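Local coordinates for protein neural-cadherin (Drosophila melanogaster, PDB 3UBF) that mediates calcium-dependent, preferentially homophilic adhesion between cells through a chain of extracellular cadherin domains, three of which make up this fragment, at residues Leu250-Gln255 / Tyr286-Thr291; Ala257-Ile262 / Val269-Glu274. All coordinates share one frame; numbering follows the deposited sequence.

Contact 1. Residues Leu250-Gln255 / Tyr286-Thr291; sequences LKAQGQ and YSLIVT
I289 lies between K251 and Q253 on one face of an antiparallel strand pair. The K251 chain runs beside I289 and points the same way; it is extended as far as CE and bends at the last torsion (chi4 -52°), which sets NZ 3.7 Å from I289 CG2. Q253 passes I289 aslant, its CG 3.8 Å from I289 CD1. CG1 stands anti to the carbonyl carbon (chi1 -64°), and the extended second torsion (chi2 175°) carries CD1 out to Q253. An alanine in place of I289 would remove CG1, CG2 and CD1 and would probably leave the Q253 chain without its apolar support and K251 with CB alone to lie against. On the other face L250, A252, L288 and V290 meet: L288 CD2 lies 3.9 Å from A252 CB, and L250 CD1 reaches V290 CG2 at 4.1 Å. The backbones of K251 and I289 form a hydrogen-bonded pair, with the bond from I289 N to K251 O (2.8 Å) nearly straight. A water accepts from K251 NZ, donates to I289 O at 2.8 Å and also bonds T291 OG1, whose hydroxyl is further hydrogen-bonded to S302. The water thereby links the lysine ammonium to the I289 carbonyl and the T291 hydroxyl across the strand pair. Strand 246-253 is outermost in its sheet, whereas strand 285-294 is paired on its other side with strand 300-310, where L288 touches L305 and I307. The L250, L288 and V290 face turns inward onto F260 and I262 of strand 260-262, in the facing sheet of the cadherin beta sandwich.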
loop_
_atom_site.group_PDB
_atom_site.type_symbol
_atom_site.label_atom_id
_atom_site.label_comp_id
_atom_site.label_asym_id
_atom_site.label_seq_id
_atom_site.Cartn_x
_atom_site.Cartn_y
_atom_site.Cartn_z
ATOM N N LEU A 250 -24.719 -18.075 8.832
ATOM C CA LEU A 250 -24.245 -17.506 10.084
ATOM C C LEU A 250 -24.694 -18.369 11.249
ATOM O O LEU A 250 -25.892 -18.578 11.453
ATOM C CB LEU A 250 -24.798 -16.094 10.242
ATOM C CG LEU A 250 -24.377 -15.291 11.471
ATOM C CD1 LEU A 250 -24.073 -13.858 11.089
ATOM C CD2 LEU A 250 -25.452 -15.356 12.557
ATOM N N LYS A 251 -23.734 -18.881 12.010
ATOM C CA LYS A 251 -24.066 -19.586 13.243
ATOM C C LYS A 251 -23.361 -18.956 14.442
ATOM O O LYS A 251 -22.292 -18.363 14.303
ATOM C CB LYS A 251 -23.782 -21.089 13.132
ATOM C CG LYS A 251 -22.327 -21.484 13.300
ATOM C CD LYS A 251 -22.165 -23.011 13.345
ATOM C CE LYS A 251 -20.723 -23.408 13.039
ATOM N NZ LYS A 251 -20.250 -22.766 11.764
ATOM N N ALA A 252 -23.980 -19.075 15.610
ATOM C CA ALA A 252 -23.417 -18.541 16.836
ATOM C C ALA A 252 -22.553 -19.584 17.527
ATOM O O ALA A 252 -22.956 -20.738 17.660
ATOM C CB ALA A 252 -24.521 -18.092 17.758
ATOM N N GLN A 253 -21.358 -19.174 17.943
ATOM C CA GLN A 253 -20.501 -20.003 18.780
ATOM C C GLN A 253 -20.779 -19.688 20.245
ATOM O O GLN A 253 -20.398 -18.626 20.745
ATOM C CB GLN A 253 -19.028 -19.800 18.416
ATOM C CG GLN A 253 -18.424 -20.881 17.514
ATOM C CD GLN A 253 -19.466 -21.721 16.746
ATOM O OE1 GLN A 253 -20.264 -21.191 15.956
ATOM N NE2 GLN A 253 -19.443 -23.042 16.967
ATOM N N GLY A 254 -21.462 -20.609 20.921
ATOM C CA GLY A 254 -21.915 -20.379 22.278
ATOM C C GLY A 254 -23.178 -19.539 22.280
ATOM O O GLY A 254 -24.151 -19.859 21.594
ATOM N N GLN A 255 -23.149 -18.443 23.035
ATOM C CA GLN A 255 -24.332 -17.603 23.223
ATOM C C GLN A 255 -24.702 -16.728 22.029
ATOM O O GLN A 255 -23.867 -16.472 21.161
ATOM C CB GLN A 255 -24.154 -16.727 24.448
ATOM C CG GLN A 255 -24.395 -17.451 25.753
ATOM C CD GLN A 255 -24.481 -16.492 26.914
ATOM O OE1 GLN A 255 -23.791 -16.657 27.916
ATOM N NE2 GLN A 255 -25.325 -15.472 26.782
ATOM N N TYR A 286 -20.131 -11.296 21.156
ATOM C CA TYR A 286 -20.692 -12.450 20.451
ATOM C C TYR A 286 -19.666 -13.033 19.475
ATOM O O TYR A 286 -19.049 -12.296 18.698
ATOM C CB TYR A 286 -21.924 -12.046 19.643
ATOM C CG TYR A 286 -23.103 -11.548 20.440
ATOM C CD1 TYR A 286 -23.181 -10.219 20.855
ATOM C CD2 TYR A 286 -24.167 -12.395 20.749
ATOM C CE1 TYR A 286 -24.274 -9.756 21.565
ATOM C CE2 TYR A 286 -25.270 -11.939 21.458
ATOM C CZ TYR A 286 -25.312 -10.616 21.869
ATOM O OH TYR A 286 -26.399 -10.152 22.582
ATOM N N SER A 287 -19.496 -14.349 19.513
ATOM C CA SER A 287 -18.639 -15.040 18.566
ATOM C C SER A 287 -19.492 -15.768 17.558
ATOM O O SER A 287 -20.281 -16.641 17.905
ATOM C CB SER A 287 -17.734 -16.042 19.274
ATOM O OG SER A 287 -16.784 -15.365 20.065
ATOM N N LEU A 288 -19.330 -15.407 16.301
ATOM C CA LEU A 288 -20.148 -15.964 15.250
ATOM C C LEU A 288 -19.244 -16.515 14.169
ATOM O O LEU A 288 -18.096 -16.081 14.022
ATOM C CB LEU A 288 -21.065 -14.882 14.670
ATOM C CG LEU A 288 -21.898 -14.066 15.676
ATOM C CD1 LEU A 288 -22.340 -12.743 15.068
ATOM C CD2 LEU A 288 -23.109 -14.861 16.179
ATOM N N ILE A 289 -19.749 -17.491 13.430
ATOM C CA ILE A 289 -19.033 -17.984 12.283
ATOM C C ILE A 289 -19.909 -17.776 11.068
ATOM O O ILE A 289 -21.053 -18.265 11.014
ATOM C CB ILE A 289 -18.639 -19.464 12.415
ATOM C CG1 ILE A 289 -17.668 -19.655 13.572
ATOM C CG2 ILE A 289 -17.990 -19.955 11.121
ATOM C CD1 ILE A 289 -17.318 -21.114 13.856
ATOM N N VAL A 290 -19.367 -17.035 10.106
ATOM C CA VAL A 290 -19.991 -16.898 8.802
ATOM C C VAL A 290 -19.409 -17.928 7.838
ATOM O O VAL A 290 -18.184 -18.109 7.750
ATOM C CB VAL A 290 -19.850 -15.468 8.228
ATOM C CG1 VAL A 290 -20.510 -15.384 6.832
ATOM C CG2 VAL A 290 -20.477 -14.449 9.185
ATOM N N THR A 291 -20.294 -18.609 7.127
ATOM C CA THR A 291 -19.873 -19.543 6.096
ATOM C C THR A 291 -20.263 -19.012 4.724
ATOM O O THR A 291 -21.379 -18.531 4.540
ATOM C CB THR A 291 -20.459 -20.930 6.348
ATOM O OG1 THR A 291 -20.077 -21.348 7.661
ATOM C CG2 THR A 291 -19.942 -21.957 5.322
HETATM O O HOH W 1 -21.505 -20.733 9.711
HETATM O O HOH W 2 -21.216 -16.265 21.181
#

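Contact 2. Residues Ala257-Ile262 / Val269-Glu274; sequences AGTFNI and VKLAKE
F260 and L271 supply much of the apolar contact: L271 CD1 comes within 3.7 Å of F260 CE2, the two side chains passing at a slant. T259 CG2 lies over one face of the F260 ring, 3.6 Å above the plane and offset toward the rim. Further along the same side of the hairpin, I262 CD1 packs against V269 CG2 at 3.8 Å.

Backbone hydrogen bonds join N261 and K270 in both directions, K270 N to N261 O being the shorter at 2.8 Å. Beyond the strand ends, T259 O accepts from A272 N at 2.6 Å and, weakly, from K273 N, so one carbonyl gathers two successive amides.

Among the polar side chains, N261 crosses K270 obliquely on the face away from F260, its OD1 3.7 Å from K270 CB, while ND2 lies 3.5 Å from A272 CB. K273 extends past G258, bringing NZ to 3.5 Å from A257 O.

The chemistry is thus two-sided: F260, I262, V269 and L271 give the hairpin an apolar face for the sandwich interior, while N261, K270 and K273 make its other side and its end polar, as suits the outside of an extracellular domain.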
loop_
_atom_site.group_PDB
_atom_site.type_symbol
_atom_site.label_atom_id
_atom_site.label_comp_id
_atom_site.label_asym_id
_atom_site.label_seq_id
_atom_site.Cartn_x
_atom_site.Cartn_y
_atom_site.Cartn_z
ATOM N N ALA A 257 -27.472 -17.123 19.717
ATOM C CA ALA A 257 -28.164 -17.722 18.568
ATOM C C ALA A 257 -29.448 -16.951 18.227
ATOM O O ALA A 257 -30.333 -16.796 19.074
ATOM C CB ALA A 257 -28.470 -19.202 18.843
ATOM N N GLY A 258 -29.525 -16.445 16.998
ATOM C CA GLY A 258 -30.706 -15.715 16.536
ATOM C C GLY A 258 -30.717 -14.219 16.826
ATOM O O GLY A 258 -31.699 -13.541 16.517
ATOM N N THR A 259 -29.635 -13.703 17.417
ATOM C CA THR A 259 -29.496 -12.267 17.669
ATOM C C THR A 259 -29.127 -11.553 16.370
ATOM O O THR A 259 -29.560 -10.435 16.101
ATOM C CB THR A 259 -28.437 -11.983 18.754
ATOM O OG1 THR A 259 -28.839 -12.594 19.983
ATOM C CG2 THR A 259 -28.274 -10.482 18.986
ATOM N N PHE A 260 -28.325 -12.221 15.561
ATOM C CA PHE A 260 -27.953 -11.685 14.279
ATOM C C PHE A 260 -28.389 -12.640 13.178
ATOM O O PHE A 260 -28.543 -13.845 13.404
ATOM C CB PHE A 260 -26.444 -11.442 14.244
ATOM C CG PHE A 260 -25.944 -10.626 15.402
ATOM C CD1 PHE A 260 -25.378 -11.245 16.515
ATOM C CD2 PHE A 260 -26.052 -9.239 15.394
ATOM C CE1 PHE A 260 -24.919 -10.497 17.612
ATOM C CE2 PHE A 260 -25.595 -8.481 16.484
ATOM C CZ PHE A 260 -25.031 -9.115 17.594
ATOM N N ASN A 261 -28.638 -12.089 12.002
ATOM C CA ASN A 261 -28.722 -12.899 10.804
ATOM C C ASN A 261 -27.863 -12.282 9.711
ATOM O O ASN A 261 -27.328 -11.185 9.878
ATOM C CB ASN A 261 -30.177 -13.141 10.354
ATOM C CG ASN A 261 -31.027 -11.883 10.378
ATOM O OD1 ASN A 261 -30.641 -10.851 9.831
ATOM N ND2 ASN A 261 -32.200 -11.970 10.997
ATOM N N ILE A 262 -27.701 -13.008 8.616
ATOM C CA ILE A 262 -26.923 -12.537 7.485
ATOM C C ILE A 262 -27.757 -12.765 6.241
ATOM O O ILE A 262 -28.531 -13.724 6.178
ATOM C CB ILE A 262 -25.570 -13.274 7.373
ATOM C CG1 ILE A 262 -24.657 -12.566 6.348
ATOM C CG2 ILE A 262 -25.787 -14.761 7.039
ATOM C CD1 ILE A 262 -23.200 -13.002 6.368
ATOM N N VAL A 269 -24.894 -8.636 7.522
ATOM C CA VAL A 269 -25.318 -9.062 8.844
ATOM C C VAL A 269 -26.226 -7.996 9.458
ATOM O O VAL A 269 -25.823 -6.849 9.624
ATOM C CB VAL A 269 -24.101 -9.335 9.761
ATOM C CG1 VAL A 269 -24.540 -9.842 11.141
ATOM C CG2 VAL A 269 -23.172 -10.329 9.105
ATOM N N LYS A 270 -27.454 -8.373 9.780
ATOM C CA LYS A 270 -28.356 -7.467 10.483
ATOM C C LYS A 270 -28.585 -7.902 11.927
ATOM O O LYS A 270 -28.309 -9.043 12.297
ATOM C CB LYS A 270 -29.687 -7.329 9.742
ATOM C CG LYS A 270 -29.571 -6.552 8.456
ATOM C CD LYS A 270 -30.884 -6.503 7.701
ATOM C CE LYS A 270 -30.662 -6.072 6.263
ATOM N NZ LYS A 270 -31.932 -5.668 5.602
ATOM N N LEU A 271 -29.071 -6.968 12.737
ATOM C CA LEU A 271 -29.515 -7.261 14.088
ATOM C C LEU A 271 -30.933 -7.814 14.051
ATOM O O LEU A 271 -31.836 -7.171 13.519
ATOM C CB LEU A 271 -29.468 -5.986 14.933
ATOM C CG LEU A 271 -29.805 -6.100 16.426
ATOM C CD1 LEU A 271 -28.983 -7.183 17.122
ATOM C CD2 LEU A 271 -29.600 -4.761 17.102
ATOM N N ALA A 272 -31.130 -9.004 14.613
ATOM C CA ALA A 272 -32.457 -9.638 14.633
ATOM C C ALA A 272 -33.262 -9.358 15.906
ATOM O O ALA A 272 -34.490 -9.449 15.893
ATOM C CB ALA A 272 -32.324 -11.132 14.416
ATOM N N LYS A 273 -32.570 -9.022 16.996
ATOM C CA LYS A 273 -33.203 -8.829 18.306
ATOM C C LYS A 273 -32.803 -7.497 18.932
ATOM O O LYS A 273 -31.764 -6.946 18.587
ATOM C CB LYS A 273 -32.807 -9.963 19.259
ATOM C CG LYS A 273 -33.404 -11.319 18.917
ATOM C CD LYS A 273 -32.791 -12.430 19.764
ATOM C CE LYS A 273 -33.511 -13.756 19.505
ATOM N NZ LYS A 273 -32.986 -14.866 20.343
ATOM N N GLU A 274 -33.619 -6.986 19.855
ATOM C CA GLU A 274 -33.226 -5.835 20.675
ATOM C C GLU A 274 -32.113 -6.245 21.636
ATOM O O GLU A 274 -32.021 -7.406 22.027
ATOM C CB GLU A 274 -34.422 -5.264 21.453
#

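Overall arrangement
Both contacts belong to the last of the three cadherin domains in this fragment, their centres about 11 Å apart. They lie in different sheets: contact 1 joins strands 246-253 and 285-294, contact 2 the hairpin of strands 260-262 and 268-271. Along the chain contact 2 is nested inside the loop closed by contact 1, since the chain leaves strand 246-253, forms the hairpin and returns as strand 285-294. The sheets meet face to face where the Y286 and F260 rings pack edge-to-face and I262 touches L250 and V290. Together they form part of the hydrophobic interior of the beta sandwich, the Greek-key fold of cadherin repeats.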